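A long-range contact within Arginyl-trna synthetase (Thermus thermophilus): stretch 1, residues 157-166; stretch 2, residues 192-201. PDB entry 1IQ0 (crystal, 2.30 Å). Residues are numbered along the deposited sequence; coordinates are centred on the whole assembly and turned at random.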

# COMPACT_ATOMS: atom_id res chain seq x y z
N ALA A 157 -13.04 -5.35 25.98
CA ALA A 157 -13.66 -5.61 27.27
C ALA A 157 -15.14 -5.93 27.07
O ALA A 157 -15.68 -6.83 27.71
N GLU A 158 -15.79 -5.20 26.18
CA GLU A 158 -17.21 -5.43 25.95
C GLU A 158 -17.51 -6.82 25.43
O GLU A 158 -18.48 -7.44 25.86
N THR A 159 -16.69 -7.33 24.50
CA THR A 159 -16.99 -8.65 23.98
C THR A 159 -16.69 -9.72 25.02
O THR A 159 -17.46 -10.67 25.17
N LEU A 160 -15.58 -9.59 25.74
CA LEU A 160 -15.24 -10.57 26.76
C LEU A 160 -16.32 -10.58 27.85
O LEU A 160 -16.66 -11.63 28.39
N PHE A 161 -16.85 -9.41 28.17
CA PHE A 161 -17.91 -9.32 29.16
C PHE A 161 -19.16 -10.03 28.63
O PHE A 161 -19.77 -10.84 29.34
N ALA A 162 -19.53 -9.72 27.39
CA ALA A 162 -20.71 -10.32 26.76
C ALA A 162 -20.65 -11.85 26.73
O ALA A 162 -21.64 -12.52 27.00
N LEU A 163 -19.49 -12.40 26.38
CA LEU A 163 -19.32 -13.85 26.33
C LEU A 163 -19.64 -14.50 27.67
O LEU A 163 -20.26 -15.56 27.72
N ARG A 164 -19.23 -13.86 28.75
CA ARG A 164 -19.47 -14.40 30.09
C ARG A 164 -20.90 -14.10 30.55
O ARG A 164 -21.62 -15.00 30.98
N HIS A 165 -21.30 -12.84 30.45
CA HIS A 165 -22.62 -12.39 30.88
C HIS A 165 -23.76 -13.19 30.28
O HIS A 165 -24.73 -13.51 30.98
N TYR A 166 -23.66 -13.52 29.00
CA TYR A 166 -24.71 -14.29 28.34
C TYR A 166 -24.47 -15.79 28.45
O TYR A 166 -25.26 -16.58 27.95
N GLU A 192 -30.94 -3.33 28.41
CA GLU A 192 -30.29 -2.79 29.60
C GLU A 192 -28.78 -2.63 29.46
O GLU A 192 -28.03 -2.82 30.42
N TYR A 193 -28.34 -2.26 28.26
CA TYR A 193 -26.93 -2.05 27.96
C TYR A 193 -26.33 -0.99 28.89
O TYR A 193 -25.22 -1.16 29.41
N GLU A 194 -27.04 0.12 29.09
CA GLU A 194 -26.54 1.18 29.96
C GLU A 194 -26.36 0.69 31.40
O GLU A 194 -25.34 0.95 32.04
N ARG A 195 -27.35 -0.04 31.89
CA ARG A 195 -27.30 -0.56 33.25
C ARG A 195 -26.12 -1.51 33.45
O ARG A 195 -25.68 -1.75 34.58
N LEU A 196 -25.58 -2.04 32.36
CA LEU A 196 -24.47 -2.98 32.44
C LEU A 196 -23.07 -2.34 32.46
O LEU A 196 -22.08 -3.04 32.66
N GLN A 197 -22.99 -1.03 32.26
CA GLN A 197 -21.69 -0.37 32.24
C GLN A 197 -20.79 -0.66 33.44
O GLN A 197 -19.59 -0.92 33.28
N PRO A 198 -21.35 -0.63 34.67
CA PRO A 198 -20.49 -0.92 35.82
C PRO A 198 -19.83 -2.30 35.72
O PRO A 198 -18.64 -2.45 35.99
N ALA A 199 -20.60 -3.30 35.31
CA ALA A 199 -20.07 -4.65 35.17
C ALA A 199 -19.00 -4.69 34.07
O ALA A 199 -17.99 -5.39 34.18
N ILE A 200 -19.23 -3.94 33.00
CA ILE A 200 -18.26 -3.88 31.91
C ILE A 200 -16.95 -3.23 32.39
O ILE A 200 -15.86 -3.67 32.02
N GLU A 201 -17.06 -2.20 33.23
CA GLU A 201 -15.88 -1.52 33.76
C GLU A 201 -15.01 -2.48 34.56
O GLU A 201 -13.78 -2.37 34.56

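Phe161 and Ile200, whose CA atoms lie 6.1 Å apart, form the centre of this contact, where the helix through 157-165 meets the helix that includes 197-201, their N-to-C directions 108° apart and their axes 9.8 Å apart at closest approach. Phe161 (chi1 t, chi2 72°) points toward the second stretch and is the most covered residue of the pair. Over one face of its ring sits Ile200 (chi1 m, chi2 t), whose CA-to-CB bond runs sideways; Ile200 CG1 lies 3.4 Å from Phe161 CD2 and 3.9 Å from the ring centroid, a CH-pi contact. Ala199 CB approaches Phe161 CE1 at 3.5 Å, its small methyl fitting close to the ring, while Leu196 (m, t) meets the ring edge, with CD2 4.1 Å from Phe161 CZ. The same Leu196 CD2 lies 3.6 Å from His165 NE2, so it spans neighbouring turns of the first helix.

Glu158 (m, t, chi3 -43°) leaves its backbone sideways, but its carboxylate reaches the second stretch. There Tyr193 (chi1 t) donates from OH to Glu158 OE2 at 2.6 Å, a short hydrogen bond beside the apolar cluster. Water 1 donates to Glu158 OE2 (2.7 Å) and Gln197 OE1 (2.8 Å), tying that carboxylate to a second side chain. Water 2 bridges His165 NE2 (3.2 Å) and Glu192 OE1 (2.7 Å).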

# COMPACT_ATOMS: atom_id res chain seq x y z
CB ALA A 157 -13.51 -4.39 28.20
CB GLU A 158 -17.80 -4.39 25.01
CG GLU A 158 -17.76 -2.99 25.56
CD GLU A 158 -18.65 -2.04 24.80
OE1 GLU A 158 -18.65 -2.08 23.55
OE2 GLU A 158 -19.35 -1.23 25.45
CB THR A 159 -16.22 -8.98 22.67
OG1 THR A 159 -14.85 -9.22 22.96
CG2 THR A 159 -16.34 -7.84 21.70
CB LEU A 160 -13.87 -10.28 27.37
CG LEU A 160 -12.70 -10.42 26.38
CD1 LEU A 160 -11.36 -10.22 27.10
CD2 LEU A 160 -12.76 -11.80 25.75
CB PHE A 161 -18.26 -7.86 29.46
CG PHE A 161 -19.53 -7.70 30.25
CD1 PHE A 161 -19.58 -8.06 31.59
CD2 PHE A 161 -20.69 -7.25 29.63
CE1 PHE A 161 -20.76 -7.97 32.31
CE2 PHE A 161 -21.89 -7.16 30.34
CZ PHE A 161 -21.92 -7.52 31.69
CB ALA A 162 -20.88 -9.78 25.34
CB LEU A 163 -17.89 -14.20 25.91
CG LEU A 163 -17.58 -13.93 24.44
CD1 LEU A 163 -16.07 -14.03 24.18
CD2 LEU A 163 -18.34 -14.93 23.58
CB ARG A 164 -18.47 -13.78 31.07
CG ARG A 164 -18.29 -14.55 32.36
CD ARG A 164 -17.24 -13.87 33.22
NE ARG A 164 -16.78 -14.70 34.32
CZ ARG A 164 -16.11 -15.84 34.17
NH1 ARG A 164 -15.81 -16.28 32.96
NH2 ARG A 164 -15.73 -16.53 35.24
CB HIS A 165 -22.80 -10.90 30.53
CG HIS A 165 -24.10 -10.33 31.00
ND1 HIS A 165 -25.12 -9.98 30.14
CD2 HIS A 165 -24.54 -10.04 32.25
CE1 HIS A 165 -26.14 -9.50 30.84
NE2 HIS A 165 -25.81 -9.53 32.12
CB TYR A 166 -24.82 -13.87 26.87
CG TYR A 166 -25.25 -12.44 26.71
CD1 TYR A 166 -24.38 -11.47 26.21
CD2 TYR A 166 -26.53 -12.03 27.12
CE1 TYR A 166 -24.75 -10.13 26.12
CE2 TYR A 166 -26.92 -10.69 27.03
CZ TYR A 166 -26.02 -9.75 26.54
OH TYR A 166 -26.38 -8.42 26.48
CB GLU A 192 -30.63 -3.65 30.82
CG GLU A 192 -30.09 -5.06 30.78
CD GLU A 192 -30.64 -5.91 31.92
OE1 GLU A 192 -30.05 -6.97 32.20
OE2 GLU A 192 -31.66 -5.50 32.53
CB TYR A 193 -26.77 -1.62 26.50
CG TYR A 193 -25.38 -1.16 26.13
CD1 TYR A 193 -24.31 -2.05 26.11
CD2 TYR A 193 -25.13 0.18 25.83
CE1 TYR A 193 -23.01 -1.62 25.80
CE2 TYR A 193 -23.85 0.62 25.52
CZ TYR A 193 -22.79 -0.28 25.50
OH TYR A 193 -21.52 0.17 25.20
CB GLU A 194 -27.50 2.38 29.95
CG GLU A 194 -27.66 3.02 28.58
CD GLU A 194 -26.35 3.59 28.05
OE1 GLU A 194 -26.29 3.92 26.84
OE2 GLU A 194 -25.38 3.72 28.83
CB ARG A 195 -28.61 -1.28 33.58
CG ARG A 195 -28.68 -1.85 34.98
CD ARG A 195 -30.09 -2.32 35.33
NE ARG A 195 -30.15 -2.89 36.67
CZ ARG A 195 -31.28 -3.24 37.29
NH1 ARG A 195 -32.44 -3.08 36.68
NH2 ARG A 195 -31.23 -3.76 38.51
CB LEU A 196 -24.57 -3.98 31.28
CG LEU A 196 -25.80 -4.89 31.32
CD1 LEU A 196 -26.02 -5.57 29.98
CD2 LEU A 196 -25.64 -5.93 32.43
CB GLN A 197 -21.86 1.15 32.08
CG GLN A 197 -22.52 1.55 30.76
CD GLN A 197 -21.86 0.91 29.54
OE1 GLN A 197 -20.69 1.16 29.25
NE2 GLN A 197 -22.61 0.08 28.82
CB PRO A 198 -21.45 -0.82 37.01
CG PRO A 198 -22.41 0.26 36.55
CD PRO A 198 -22.67 -0.16 35.11
CB ALA A 199 -21.21 -5.63 34.85
CB ILE A 200 -18.82 -3.10 30.70
CG1 ILE A 200 -19.88 -3.95 29.98
CG2 ILE A 200 -17.70 -2.71 29.75
CD1 ILE A 200 -20.62 -3.21 28.88
CB GLU A 201 -16.29 -0.34 34.67
CG GLU A 201 -17.15 0.72 34.00
CD GLU A 201 -16.41 1.51 32.92
OE1 GLU A 201 -17.08 2.32 32.23
OE2 GLU A 201 -15.18 1.34 32.77
O HOH W 1 -18.66 0.32 27.59
O HOH W 2 -28.52 -8.68 33.56